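Local coordinates for protein FkbI (Streptomyces hygroscopicus, PDB 1R2J) that binds FAD and probably acts as an acyl-ACP dehydrogenase in making the methoxymalonyl extender unit of the polyketide FK520, at residues A[4-9]-A[60-64]; A[122-126]-A[137-141]. All coordinates share one frame. Numbering follows the deposited sequence.

Interaction 1: residues A[4-9]-A[60-64]; sequences RDALLT and FTAHV
Two nearly parallel helices pack side by side in the all-helical N-terminal domain of the acyl-CoA dehydrogenase fold. The axes of 5-9 and 60-64 approach to 9.9 Å and cross at -17°. Asp5 lies across from Phe60 (CA-CA 6.4 Å) and Leu8 from Val64 (6.8 Å), one turn on. Arg4 is the N-cap; its chi1 t sets CG over the Phe60 ring face, 3.7 Å from the centroid (CH-pi). Phe60 (chi1 t) meets Leu8 with its edge, CE1 to CD2 3.8 Å, and Asp5 OD1 lies 3.1 Å from Phe60 CD1; Leu8 CG touches Val64 CG2 at 3.9 Å. His63, also t, offers its face to Asp5 CB, 3.5 Å from the ring centroid, and its edge to Thr9, CE1 to CG2 3.2 Å. No hydrogen bond joins the segments. Leu8, Phe60 and Val64 form the buried side; His63, partly exposed, brings a flat ring to the middle; Arg4 and Thr9 pack through carbon atoms. Met75 of helix 69-88 touches Phe60 and Val64, and Arg238 of helix 219-248 meets His63.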
ATOM      1  N   ARG A   4      -8.930 -16.694   7.514  1.00 38.68           N
ATOM      2  CA  ARG A   4      -8.414 -15.351   7.276  1.00 35.45           C
ATOM      3  C   ARG A   4      -8.732 -14.897   5.854  1.00 31.95           C
ATOM      4  O   ARG A   4      -9.355 -13.854   5.645  1.00 30.45           O
ATOM      5  CB  ARG A   4      -6.900 -15.325   7.503  1.00 36.78           C
ATOM      6  CG  ARG A   4      -6.290 -13.936   7.478  1.00 37.20           C
ATOM      7  CD  ARG A   4      -4.792 -13.974   7.797  1.00 36.92           C
ATOM      8  NE  ARG A   4      -4.523 -14.371   9.178  1.00 36.97           N
ATOM      9  CZ  ARG A   4      -3.671 -15.332   9.523  1.00 36.51           C
ATOM     10  NH1 ARG A   4      -3.007 -15.998   8.587  1.00 35.11           N
ATOM     11  NH2 ARG A   4      -3.485 -15.634  10.803  1.00 36.85           N
ATOM     12  N   ASP A   5      -8.302 -15.686   4.875  1.00 27.50           N
ATOM     13  CA  ASP A   5      -8.561 -15.346   3.484  1.00 26.32           C
ATOM     14  C   ASP A   5     -10.016 -15.631   3.141  1.00 23.84           C
ATOM     15  O   ASP A   5     -10.650 -14.854   2.433  1.00 24.03           O
ATOM     16  CB  ASP A   5      -7.642 -16.140   2.557  1.00 24.93           C
ATOM     17  CG  ASP A   5      -6.166 -15.860   2.811  1.00 26.57           C
ATOM     18  OD1 ASP A   5      -5.832 -14.932   3.576  1.00 25.50           O
ATOM     19  OD2 ASP A   5      -5.340 -16.586   2.237  1.00 25.95           O
ATOM     20  N   ALA A   6     -10.544 -16.741   3.651  1.00 22.99           N
ATOM     21  CA  ALA A   6     -11.933 -17.107   3.391  1.00 21.79           C
ATOM     22  C   ALA A   6     -12.839 -16.001   3.910  1.00 20.92           C
ATOM     23  O   ALA A   6     -13.815 -15.614   3.258  1.00 22.01           O
ATOM     24  CB  ALA A   6     -12.271 -18.427   4.073  1.00 21.53           C
ATOM     25  N   LEU A   7     -12.499 -15.486   5.087  1.00 21.10           N
ATOM     26  CA  LEU A   7     -13.259 -14.417   5.716  1.00 22.00           C
ATOM     27  C   LEU A   7     -13.329 -13.176   4.822  1.00 21.72           C
ATOM     28  O   LEU A   7     -14.397 -12.574   4.690  1.00 22.51           O
ATOM     29  CB  LEU A   7     -12.623 -14.035   7.060  1.00 24.59           C
ATOM     30  CG  LEU A   7     -13.185 -12.788   7.750  1.00 25.45           C
ATOM     31  CD1 LEU A   7     -14.579 -13.081   8.261  1.00 27.68           C
ATOM     32  CD2 LEU A   7     -12.279 -12.375   8.907  1.00 26.24           C
ATOM     33  N   LEU A   8     -12.193 -12.808   4.222  1.00 21.76           N
ATOM     34  CA  LEU A   8     -12.081 -11.634   3.355  1.00 21.66           C
ATOM     35  C   LEU A   8     -12.770 -11.878   2.032  1.00 21.17           C
ATOM     36  O   LEU A   8     -13.268 -10.946   1.384  1.00 21.95           O
ATOM     37  CB  LEU A   8     -10.616 -11.307   3.065  1.00 19.74           C
ATOM     38  CG  LEU A   8     -10.084 -10.198   3.962  1.00 21.82           C
ATOM     39  CD1 LEU A   8     -10.839  -8.891   3.681  1.00 19.74           C
ATOM     40  CD2 LEU A   8     -10.243 -10.623   5.398  1.00 17.89           C
ATOM     41  N   THR A   9     -12.782 -13.140   1.610  1.00 22.76           N
ATOM     42  CA  THR A   9     -13.448 -13.449   0.354  1.00 25.75           C
ATOM     43  C   THR A   9     -14.892 -13.157   0.634  1.00 25.43           C
ATOM     44  O   THR A   9     -15.627 -12.734  -0.265  1.00 23.44           O
ATOM     45  CB  THR A   9     -13.513 -14.937  -0.049  1.00 29.00           C
ATOM     46  OG1 THR A   9     -14.345 -15.663   0.861  1.00 35.28           O
ATOM     47  CG2 THR A   9     -12.132 -15.524  -0.137  1.00 27.43           C
ATOM     48  N   PHE A  60      -1.505 -13.129   2.721  1.00 19.12           N
ATOM     49  CA  PHE A  60      -2.817 -12.633   3.115  1.00 19.38           C
ATOM     50  C   PHE A  60      -3.094 -11.334   2.356  1.00 19.38           C
ATOM     51  O   PHE A  60      -4.213 -11.101   1.883  1.00 17.62           O
ATOM     52  CB  PHE A  60      -2.877 -12.381   4.629  1.00 20.62           C
ATOM     53  CG  PHE A  60      -4.122 -11.652   5.075  1.00 21.72           C
ATOM     54  CD1 PHE A  60      -5.386 -12.093   4.683  1.00 22.23           C
ATOM     55  CD2 PHE A  60      -4.028 -10.518   5.878  1.00 21.76           C
ATOM     56  CE1 PHE A  60      -6.538 -11.408   5.081  1.00 22.46           C
ATOM     57  CE2 PHE A  60      -5.168  -9.828   6.282  1.00 21.45           C
ATOM     58  CZ  PHE A  60      -6.427 -10.272   5.883  1.00 22.13           C
ATOM     59  N   THR A  61      -2.059 -10.503   2.243  1.00 17.55           N
ATOM     60  CA  THR A  61      -2.145  -9.226   1.546  1.00 17.89           C
ATOM     61  C   THR A  61      -2.379  -9.485   0.057  1.00 18.59           C
ATOM     62  O   THR A  61      -3.148  -8.780  -0.594  1.00 19.55           O
ATOM     63  CB  THR A  61      -0.843  -8.406   1.743  1.00 17.78           C
ATOM     64  OG1 THR A  61      -0.687  -8.098   3.134  1.00 15.77           O
ATOM     65  CG2 THR A  61      -0.884  -7.100   0.944  1.00 15.67           C
ATOM     66  N   ALA A  62      -1.717 -10.513  -0.464  1.00 18.42           N
ATOM     67  CA  ALA A  62      -1.863 -10.892  -1.865  1.00 20.04           C
ATOM     68  C   ALA A  62      -3.310 -11.295  -2.119  1.00 19.30           C
ATOM     69  O   ALA A  62      -3.914 -10.885  -3.105  1.00 20.93           O
ATOM     70  CB  ALA A  62      -0.921 -12.061  -2.201  1.00 17.19           C
ATOM     71  N   HIS A  63      -3.872 -12.097  -1.218  1.00 20.80           N
ATOM     72  CA  HIS A  63      -5.251 -12.548  -1.383  1.00 20.35           C
ATOM     73  C   HIS A  63      -6.237 -11.377  -1.360  1.00 20.51           C
ATOM     74  O   HIS A  63      -7.176 -11.332  -2.156  1.00 20.43           O
ATOM     75  CB  HIS A  63      -5.618 -13.564  -0.299  1.00 22.24           C
ATOM     76  CG  HIS A  63      -6.993 -14.132  -0.459  1.00 23.38           C
ATOM     77  ND1 HIS A  63      -8.072 -13.692   0.278  1.00 24.15           N
ATOM     78  CD2 HIS A  63      -7.471 -15.077  -1.301  1.00 22.25           C
ATOM     79  CE1 HIS A  63      -9.157 -14.342  -0.104  1.00 22.28           C
ATOM     80  NE2 HIS A  63      -8.820 -15.187  -1.062  1.00 25.24           N
ATOM     81  N   VAL A  64      -6.034 -10.434  -0.446  1.00 18.94           N
ATOM     82  CA  VAL A  64      -6.918  -9.275  -0.388  1.00 19.53           C
ATOM     83  C   VAL A  64      -6.742  -8.477  -1.684  1.00 19.25           C
ATOM     84  O   VAL A  64      -7.709  -7.972  -2.251  1.00 18.17           O
ATOM     85  CB  VAL A  64      -6.592  -8.373   0.823  1.00 19.46           C
ATOM     86  CG1 VAL A  64      -7.498  -7.137   0.813  1.00 17.30           C
ATOM     87  CG2 VAL A  64      -6.778  -9.156   2.109  1.00 18.75           C
TER

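Interaction 2: residues A[122-126]-A[137-141]; sequences AMRTR and DGHKV
Arg126 lays one face of its guanidinium over Asp137 OD2, a salt bridge of 2.8 Å from NH2, at the open end of a beta hairpin in the middle domain of the acyl-CoA dehydrogenase fold. Strands 126-130 and 133-143 run antiparallel, and Arg126 and Asp137 are a hydrogen-bonded pair (CA-CA 5.4 Å): Arg126 N gives to Asp137 O at 3.0 Å and Asp137 N to Arg126 O at 2.9 Å. Their side chains share a sheet face, so opposite charges suit both places; Asp137 OD1 is held by Gln198 N. Before Arg126 the chain is irregular and leaves the ladder, with Thr125 CA 4.1 Å from Gly138 CA. Glycine fits here, since an ideal CB would lie 2.3 Å from Thr125 OG1. With chi1 t, Thr125 makes a weak hydrogen bond from OG1 to Asp137 O, 3.3 Å, and its methyl CG2 lies 3.0 Å from Lys140 NZ. Lys140 (chi1 and chi2 m, then extended) carries its ammonium inward, hydrogen-bonded to Phe111 O and Phe155 O and salt-bridged to Glu113, whose carboxylate also receives the Arg124 and Thr125 amides. Long, unbranched Met123 (chi1 p, chi2 t, chi3 p) brings SD to 3.6 Å from Lys140 NZ.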
ATOM      1  N   ALA A 122      12.671  16.869  -0.855  1.00 32.95           N
ATOM      2  CA  ALA A 122      12.174  18.172  -1.275  1.00 31.55           C
ATOM      3  C   ALA A 122      10.952  18.639  -0.479  1.00 30.70           C
ATOM      4  O   ALA A 122      10.465  19.745  -0.689  1.00 29.31           O
ATOM      5  CB  ALA A 122      11.846  18.142  -2.762  1.00 32.40           C
ATOM      6  N   MET A 123      10.444  17.802   0.423  1.00 30.66           N
ATOM      7  CA  MET A 123       9.277  18.192   1.219  1.00 31.96           C
ATOM      8  C   MET A 123       9.636  19.398   2.095  1.00 33.05           C
ATOM      9  O   MET A 123      10.760  19.494   2.588  1.00 30.93           O
ATOM     10  CB  MET A 123       8.802  17.028   2.099  1.00 30.44           C
ATOM     11  CG  MET A 123       9.847  16.480   3.055  1.00 31.18           C
ATOM     12  SD  MET A 123       9.147  15.381   4.319  1.00 32.14           S
ATOM     13  CE  MET A 123       8.869  13.856   3.389  1.00 30.67           C
ATOM     14  N   ARG A 124       8.689  20.314   2.284  1.00 34.72           N
ATOM     15  CA  ARG A 124       8.945  21.509   3.089  1.00 36.69           C
ATOM     16  C   ARG A 124       8.152  21.579   4.388  1.00 37.61           C
ATOM     17  O   ARG A 124       8.291  22.534   5.154  1.00 36.19           O
ATOM     18  CB  ARG A 124       8.675  22.772   2.268  1.00 38.58           C
ATOM     19  CG  ARG A 124       9.800  23.154   1.322  1.00 42.59           C
ATOM     20  CD  ARG A 124       9.345  23.140  -0.119  1.00 46.22           C
ATOM     21  NE  ARG A 124       8.104  23.886  -0.300  1.00 50.29           N
ATOM     22  CZ  ARG A 124       7.606  24.228  -1.484  1.00 51.60           C
ATOM     23  NH1 ARG A 124       8.249  23.894  -2.594  1.00 52.30           N
ATOM     24  NH2 ARG A 124       6.464  24.896  -1.558  1.00 52.45           N
ATOM     25  N   THR A 125       7.316  20.579   4.636  1.00 36.93           N
ATOM     26  CA  THR A 125       6.533  20.567   5.862  1.00 38.27           C
ATOM     27  C   THR A 125       7.496  20.570   7.050  1.00 39.00           C
ATOM     28  O   THR A 125       8.525  19.886   7.032  1.00 38.45           O
ATOM     29  CB  THR A 125       5.625  19.326   5.922  1.00 37.87           C
ATOM     30  OG1 THR A 125       4.965  19.271   7.192  1.00 38.15           O
ATOM     31  CG2 THR A 125       6.443  18.071   5.724  1.00 40.50           C
ATOM     32  N   ARG A 126       7.158  21.341   8.079  1.00 39.85           N
ATOM     33  CA  ARG A 126       8.009  21.461   9.257  1.00 42.00           C
ATOM     34  C   ARG A 126       7.344  21.041  10.569  1.00 40.81           C
ATOM     35  O   ARG A 126       6.155  21.251  10.769  1.00 41.13           O
ATOM     36  CB  ARG A 126       8.496  22.910   9.385  1.00 44.51           C
ATOM     37  CG  ARG A 126       7.444  23.954   9.036  1.00 48.65           C
ATOM     38  CD  ARG A 126       8.087  25.293   8.698  1.00 52.55           C
ATOM     39  NE  ARG A 126       7.088  26.339   8.503  1.00 56.08           N
ATOM     40  CZ  ARG A 126       6.236  26.375   7.482  1.00 57.98           C
ATOM     41  NH1 ARG A 126       6.265  25.421   6.559  1.00 58.71           N
ATOM     42  NH2 ARG A 126       5.353  27.362   7.385  1.00 58.58           N
ATOM     43  N   ASP A 137       3.402  22.170  10.377  1.00 35.89           N
ATOM     44  CA  ASP A 137       2.818  23.034   9.370  1.00 36.60           C
ATOM     45  C   ASP A 137       3.279  22.590   7.989  1.00 35.85           C
ATOM     46  O   ASP A 137       4.479  22.522   7.716  1.00 35.16           O
ATOM     47  CB  ASP A 137       3.249  24.480   9.613  1.00 38.01           C
ATOM     48  CG  ASP A 137       2.411  25.466   8.844  1.00 39.24           C
ATOM     49  OD1 ASP A 137       1.230  25.642   9.208  1.00 42.01           O
ATOM     50  OD2 ASP A 137       2.922  26.057   7.873  1.00 40.25           O
ATOM     51  N   GLY A 138       2.324  22.289   7.118  1.00 35.61           N
ATOM     52  CA  GLY A 138       2.679  21.851   5.783  1.00 34.85           C
ATOM     53  C   GLY A 138       1.504  21.374   4.955  1.00 34.92           C
ATOM     54  O   GLY A 138       0.353  21.732   5.211  1.00 34.10           O
ATOM     55  N   HIS A 139       1.806  20.549   3.960  1.00 34.78           N
ATOM     56  CA  HIS A 139       0.799  20.017   3.057  1.00 35.54           C
ATOM     57  C   HIS A 139       1.300  18.704   2.463  1.00 32.75           C
ATOM     58  O   HIS A 139       2.459  18.600   2.066  1.00 32.94           O
ATOM     59  CB  HIS A 139       0.544  21.024   1.928  1.00 38.71           C
ATOM     60  CG  HIS A 139      -0.551  20.625   0.985  1.00 44.13           C
ATOM     61  ND1 HIS A 139      -0.555  19.418   0.319  1.00 45.82           N
ATOM     62  CD2 HIS A 139      -1.664  21.281   0.579  1.00 46.09           C
ATOM     63  CE1 HIS A 139      -1.623  19.347  -0.455  1.00 46.47           C
ATOM     64  NE2 HIS A 139      -2.313  20.466  -0.317  1.00 47.18           N
ATOM     65  N   LYS A 140       0.431  17.701   2.422  1.00 30.42           N
ATOM     66  CA  LYS A 140       0.781  16.408   1.845  1.00 27.95           C
ATOM     67  C   LYS A 140      -0.237  16.136   0.746  1.00 27.95           C
ATOM     68  O   LYS A 140      -1.357  16.651   0.792  1.00 27.96           O
ATOM     69  CB  LYS A 140       0.722  15.292   2.894  1.00 26.83           C
ATOM     70  CG  LYS A 140       1.748  15.412   4.018  1.00 26.48           C
ATOM     71  CD  LYS A 140       3.173  15.451   3.482  1.00 24.51           C
ATOM     72  CE  LYS A 140       4.191  15.598   4.606  1.00 26.19           C
ATOM     73  NZ  LYS A 140       5.599  15.714   4.110  1.00 21.90           N
ATOM     74  N   VAL A 141       0.148  15.333  -0.240  1.00 25.44           N
ATOM     75  CA  VAL A 141      -0.745  15.021  -1.343  1.00 24.27           C
ATOM     76  C   VAL A 141      -0.962  13.527  -1.501  1.00 22.83           C
ATOM     77  O   VAL A 141      -0.134  12.718  -1.075  1.00 21.79           O
ATOM     78  CB  VAL A 141      -0.194  15.562  -2.677  1.00 25.58           C
ATOM     79  CG1 VAL A 141      -0.132  17.081  -2.640  1.00 23.96           C
ATOM     80  CG2 VAL A 141       1.188  14.961  -2.949  1.00 22.69           C
TER

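Interactions 1 and 2 belong to different domains and lie on opposite sides of the chain's centre, with centres 35 Å apart and nearest atoms about 20 Å apart, so neither touches the other. Both can be placed relative to the FAD site. Interaction 2 lies next to the cofactor: the side chain of Lys140 is about 6 Å from the bound flavin cofactor, and that of Met123 about 4 Å from the side chain of FAD-binding Phe111. Strand 133-143, which carries 137-141, ends just before Thr144, another FAD-binding residue. Interaction 1, in the helical domain, stands at a remove from that residue, the side chains of Val64 and Thr144 being about 12 Å apart.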